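Long-range contacts in T9SS C-terminal target domain-containing protein (Bacteroides cellulosilyticus, PDB 5JVK), which probably hydrolyses O-glycosidic bonds as a family 39 glycoside hydrolase of a gut symbiont: residues F130-T135 with G372-D377; I167-V172 with N213-W218. One frame throughout, in Å; residues are numbered along the deposited sequence.

Interaction 1. Residues F130-T135 with G372-D377; sequences FTRIRT and GVFWYD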
# COMPACT_ATOMS: atom_id res chain seq x y z
N PHE A 130 0.42 5.52 -5.51
CA PHE A 130 1.12 5.70 -4.24
C PHE A 130 2.04 6.93 -4.25
O PHE A 130 2.64 7.25 -5.28
CB PHE A 130 1.94 4.46 -3.89
CG PHE A 130 1.11 3.21 -3.71
CD1 PHE A 130 0.35 3.03 -2.55
CD2 PHE A 130 1.10 2.22 -4.69
CE1 PHE A 130 -0.41 1.88 -2.38
CE2 PHE A 130 0.34 1.07 -4.52
CZ PHE A 130 -0.41 0.89 -3.36
N THR A 131 2.12 7.61 -3.11
CA THR A 131 3.04 8.73 -2.90
C THR A 131 4.12 8.45 -1.84
O THR A 131 4.96 9.32 -1.58
CB THR A 131 2.28 9.99 -2.45
OG1 THR A 131 1.58 9.71 -1.23
CG2 THR A 131 1.30 10.43 -3.52
N ARG A 132 4.09 7.26 -1.23
CA ARG A 132 5.09 6.86 -0.25
C ARG A 132 5.52 5.42 -0.50
O ARG A 132 4.74 4.61 -1.01
CB ARG A 132 4.53 6.97 1.17
CG ARG A 132 4.14 8.38 1.59
CD ARG A 132 3.55 8.37 2.98
NE ARG A 132 3.04 9.67 3.39
CZ ARG A 132 3.77 10.70 3.83
NH1 ARG A 132 5.10 10.61 3.93
NH2 ARG A 132 3.17 11.83 4.18
N ILE A 133 6.77 5.11 -0.15
CA ILE A 133 7.25 3.73 -0.14
C ILE A 133 8.02 3.45 1.15
O ILE A 133 8.62 4.36 1.72
CB ILE A 133 8.11 3.37 -1.38
CG1 ILE A 133 9.37 4.26 -1.48
CG2 ILE A 133 7.27 3.44 -2.64
CD1 ILE A 133 10.63 3.68 -0.85
N ARG A 134 7.97 2.20 1.59
CA ARG A 134 8.70 1.75 2.77
C ARG A 134 9.67 0.65 2.36
O ARG A 134 9.30 -0.26 1.62
CB ARG A 134 7.74 1.22 3.83
CG ARG A 134 8.41 0.73 5.11
CD ARG A 134 7.35 0.40 6.14
NE ARG A 134 7.90 -0.08 7.42
CZ ARG A 134 8.03 -1.36 7.79
NH1 ARG A 134 7.70 -2.37 6.99
NH2 ARG A 134 8.53 -1.63 8.99
N THR A 135 10.91 0.75 2.83
CA THR A 135 11.89 -0.32 2.62
C THR A 135 12.92 -0.38 3.74
O THR A 135 13.06 0.55 4.53
CB THR A 135 12.56 -0.21 1.24
OG1 THR A 135 13.25 -1.44 0.95
CG2 THR A 135 13.53 0.97 1.17
N GLY A 372 0.28 8.12 6.82
CA GLY A 372 0.89 7.12 5.95
C GLY A 372 0.43 5.70 6.27
O GLY A 372 0.85 5.12 7.28
N VAL A 373 -0.42 5.16 5.41
CA VAL A 373 -0.88 3.78 5.51
C VAL A 373 -0.21 2.99 4.39
O VAL A 373 -0.54 3.18 3.21
CB VAL A 373 -2.42 3.70 5.41
CG1 VAL A 373 -2.89 2.25 5.40
CG2 VAL A 373 -3.05 4.48 6.55
N PHE A 374 0.72 2.12 4.76
CA PHE A 374 1.58 1.42 3.81
C PHE A 374 1.11 -0.01 3.57
O PHE A 374 1.11 -0.84 4.48
CB PHE A 374 3.03 1.39 4.32
CG PHE A 374 3.69 2.74 4.33
CD1 PHE A 374 4.64 3.07 3.38
CD2 PHE A 374 3.37 3.68 5.31
CE1 PHE A 374 5.26 4.31 3.40
CE2 PHE A 374 3.98 4.92 5.33
CZ PHE A 374 4.93 5.24 4.37
N TRP A 375 0.70 -0.30 2.33
CA TRP A 375 0.29 -1.65 1.96
C TRP A 375 1.48 -2.60 1.95
O TRP A 375 2.51 -2.28 1.34
CB TRP A 375 -0.37 -1.66 0.57
CG TRP A 375 -0.76 -3.03 0.11
CD1 TRP A 375 0.00 -3.90 -0.62
CD2 TRP A 375 -1.99 -3.70 0.37
NE1 TRP A 375 -0.69 -5.07 -0.84
CE2 TRP A 375 -1.92 -4.97 -0.24
CE3 TRP A 375 -3.16 -3.35 1.06
CZ2 TRP A 375 -2.97 -5.89 -0.19
CZ3 TRP A 375 -4.20 -4.27 1.11
CH2 TRP A 375 -4.10 -5.52 0.48
N TYR A 376 1.33 -3.74 2.61
CA TYR A 376 2.31 -4.83 2.51
C TYR A 376 1.76 -5.89 1.55
O TYR A 376 0.71 -6.47 1.85
CB TYR A 376 2.62 -5.46 3.87
CG TYR A 376 3.80 -6.40 3.76
CD1 TYR A 376 5.10 -5.92 3.89
CD2 TYR A 376 3.61 -7.75 3.47
CE1 TYR A 376 6.19 -6.77 3.76
CE2 TYR A 376 4.69 -8.61 3.34
CZ TYR A 376 5.98 -8.12 3.48
OH TYR A 376 7.06 -8.96 3.35
N ASP A 377 2.40 -6.16 0.41
CA ASP A 377 3.53 -5.41 -0.15
C ASP A 377 3.31 -5.25 -1.66
O ASP A 377 2.27 -5.67 -2.18
CB ASP A 377 4.88 -6.07 0.19
CG ASP A 377 5.00 -7.51 -0.30
OD1 ASP A 377 4.04 -8.07 -0.89
OD2 ASP A 377 6.08 -8.10 -0.08
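Gly372 comes first, with its CA beside the aliphatic part of Arg132. The gap from Arg132 CD to Gly372 CA is 4.2 Å. A CB at this position would crowd both that CD and the ring of Phe374. Val373 points away from strand 132-135, toward helix 350-366. Phe374 carries the contact. Its CG lies anti to its own carbonyl carbon (chi1 -68°), and the ring reaches across to Arg132 and Arg134. These strands are the second and eighth of a closed (beta/alpha)8 barrel, with strand 106-109 between them. No hydrogen bond joins them. Phe374 points to the inner side of the barrel and links the two strands by side-chain packing. Arg132 crosses it at about a right angle, with guanidinium and ring planes 52° apart. Arg132 touches the ring through CB and CD, not through the guanidinium. Its CB is 3.5 Å from Phe374 CE1. Its CD is 3.7 Å from Phe374 CZ. Arg134 CB lies obliquely near the ring, 3.6 Å from Phe374 CD1. The carbonyl carbon of Ile133 meets the ring edge. The polar ends of both arginines are held by other residues: Arg132 NE bonds Leu104 O, and Arg134 forms salt bridges to Glu219 and Glu340.

Interaction 2. Residues I167-V172 with N213-W218; sequences IKPLIV and NRVTEW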
# COMPACT_ATOMS: atom_id res chain seq x y z
N ILE A 167 7.83 10.57 -4.95
CA ILE A 167 7.45 9.69 -3.85
C ILE A 167 8.37 9.96 -2.65
O ILE A 167 9.59 10.07 -2.82
CB ILE A 167 7.53 8.21 -4.29
CG1 ILE A 167 6.42 7.90 -5.30
CG2 ILE A 167 7.44 7.26 -3.11
CD1 ILE A 167 6.63 6.64 -6.11
N LYS A 168 7.79 10.09 -1.46
CA LYS A 168 8.54 10.27 -0.22
C LYS A 168 8.90 8.91 0.38
O LYS A 168 8.00 8.19 0.83
CB LYS A 168 7.73 11.07 0.80
CG LYS A 168 7.48 12.51 0.42
CD LYS A 168 6.84 13.26 1.58
CE LYS A 168 6.30 14.62 1.14
NZ LYS A 168 5.46 15.24 2.21
N PRO A 169 10.20 8.54 0.41
CA PRO A 169 10.55 7.24 0.98
C PRO A 169 10.61 7.27 2.51
O PRO A 169 11.11 8.24 3.09
CB PRO A 169 11.93 6.94 0.39
CG PRO A 169 12.45 8.23 -0.16
CD PRO A 169 11.41 9.30 0.02
N LEU A 170 10.08 6.21 3.13
CA LEU A 170 10.19 5.97 4.57
C LEU A 170 11.12 4.77 4.75
O LEU A 170 10.97 3.77 4.06
CB LEU A 170 8.80 5.67 5.15
CG LEU A 170 8.65 5.44 6.67
CD1 LEU A 170 7.30 5.94 7.15
CD2 LEU A 170 8.84 3.98 7.06
N ILE A 171 12.07 4.87 5.68
CA ILE A 171 13.11 3.84 5.84
C ILE A 171 13.05 3.23 7.23
O ILE A 171 13.14 3.94 8.23
CB ILE A 171 14.53 4.42 5.59
CG1 ILE A 171 14.62 5.07 4.20
CG2 ILE A 171 15.60 3.35 5.76
CD1 ILE A 171 14.52 4.11 3.02
N VAL A 172 12.91 1.90 7.29
CA VAL A 172 12.93 1.16 8.55
C VAL A 172 14.35 0.64 8.82
O VAL A 172 14.87 -0.20 8.08
CB VAL A 172 11.83 0.06 8.65
CG1 VAL A 172 12.01 -1.06 7.63
CG2 VAL A 172 11.76 -0.51 10.06
N ASN A 213 17.08 15.71 4.00
CA ASN A 213 15.63 15.80 3.80
C ASN A 213 15.15 15.09 2.51
O ASN A 213 14.01 15.27 2.10
CB ASN A 213 15.17 17.26 3.85
CG ASN A 213 15.31 17.86 5.24
OD1 ASN A 213 15.99 17.30 6.11
ND2 ASN A 213 14.64 18.99 5.47
N ARG A 214 16.02 14.28 1.92
CA ARG A 214 15.61 13.31 0.91
C ARG A 214 14.80 12.17 1.55
O ARG A 214 13.98 11.53 0.88
CB ARG A 214 16.83 12.73 0.18
CG ARG A 214 17.69 13.76 -0.55
CD ARG A 214 18.93 13.11 -1.14
NE ARG A 214 18.63 12.31 -2.33
CZ ARG A 214 19.46 11.43 -2.90
NH1 ARG A 214 20.68 11.21 -2.42
NH2 ARG A 214 19.06 10.76 -3.98
N VAL A 215 15.05 11.92 2.84
CA VAL A 215 14.28 10.97 3.65
C VAL A 215 13.90 11.65 4.98
O VAL A 215 14.75 11.84 5.84
CB VAL A 215 15.11 9.70 3.93
CG1 VAL A 215 14.32 8.70 4.77
CG2 VAL A 215 15.56 9.05 2.62
N THR A 216 12.63 12.00 5.12
CA THR A 216 12.11 12.68 6.32
C THR A 216 11.40 11.75 7.32
O THR A 216 10.99 12.22 8.39
CB THR A 216 11.15 13.82 5.93
OG1 THR A 216 10.18 13.34 4.99
CG2 THR A 216 11.92 14.97 5.29
N GLU A 217 11.25 10.47 6.99
CA GLU A 217 10.60 9.49 7.86
C GLU A 217 11.52 8.30 8.11
O GLU A 217 11.86 7.56 7.17
CB GLU A 217 9.28 9.00 7.25
CG GLU A 217 8.16 10.03 7.23
CD GLU A 217 8.28 11.02 6.08
OE1 GLU A 217 8.43 10.59 4.92
OE2 GLU A 217 8.22 12.24 6.34
N TRP A 218 11.92 8.11 9.37
CA TRP A 218 12.82 7.03 9.78
C TRP A 218 12.16 6.22 10.88
O TRP A 218 11.75 6.77 11.91
CB TRP A 218 14.14 7.60 10.28
CG TRP A 218 14.96 8.26 9.21
CD1 TRP A 218 14.94 9.58 8.85
CD2 TRP A 218 15.93 7.64 8.36
NE1 TRP A 218 15.83 9.81 7.84
CE2 TRP A 218 16.46 8.64 7.52
CE3 TRP A 218 16.42 6.32 8.24
CZ2 TRP A 218 17.44 8.37 6.55
CZ3 TRP A 218 17.40 6.06 7.28
CH2 TRP A 218 17.90 7.08 6.45
O HOH W 1 6.88 8.43 3.60
O HOH W 2 6.13 13.30 4.75
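One direct hydrogen bond joins the two backbones. Ile171 N donates to Glu217 O over 3.1 Å, nearly straight at 166° and in the carbonyl plane. Strands 168-174 and 217-220 are the third and fourth of the (beta/alpha)8 barrel, connected by a parallel beta-alpha-beta crossover through helix 194-211. Two CA-H...O contacts accompany the bond, from Leu170 CA to Glu217 O and from Trp218 CA to Ile171 O.

Apolar packing differs on the two faces. On the helix side, Ile171 and Trp218 lie side by side. The CG2 branch of Ile171, anti to its backbone N, is 3.6 Å from Trp218 CZ3. Val215 CG1 sits over one face of the indole, near its rim, and lies 3.7 Å from Ile171 CG1. The same Val215 CG1 is 3.7 Å from Pro169 O. Pro169 CD sits against Arg214 O at 3.5 Å. The indole NE1 turns back to Val215 O in a weak bond. On the inner face, Leu170 CD1 packs at 3.6 Å against Glu217 CB.

Polar links gather on the Glu217 carboxylate. A bend at chi2 turns it toward Thr216 and Lys168. Thr216 OG1 bonds Glu217 OE2 at 2.6 Å from above the carboxylate plane. One water bridges Glu217 OE1 to Lys168 O. A second donates to Glu217 OE2 and accepts from Lys168 NZ. Arg132 adds a weak, long ion pair to OE1. An alanine here in place of Glu217 would take away the carboxylate with its Thr216 bond and both water bridges, and would probably leave Lys168 and Arg132 less well held.

Lys168 NZ and Glu217 OE2 stay 5.8 Å apart, so any attraction probably acts at a distance, with a water between. The nearby positive charges and the donors at both oxygens probably favour the ionised carboxylate.

After the N-terminal sheet and barrel strand 106-109, the chain enters 130-135, on the second barrel strand. It passes helix 153-164 and reaches 167-172 on the third. Helix 194-211 then leads to 213-218, where interaction 2 closes a short loop of 40 residues. The remaining barrel strands follow before 372-377, and interaction 1 closes a loop of 236 residues. Interaction 2 is therefore nested inside interaction 1. The two touch through neighbouring strands 132-138 and 168-174: Ile133 O lies 2.8 Å from Leu170 N, a probable hydrogen bond. Interaction 2 ties adjacent strands along the barrel wall. Interaction 1 brings strands two and eight together on the inner side of strand 106-109, where the barrel closes.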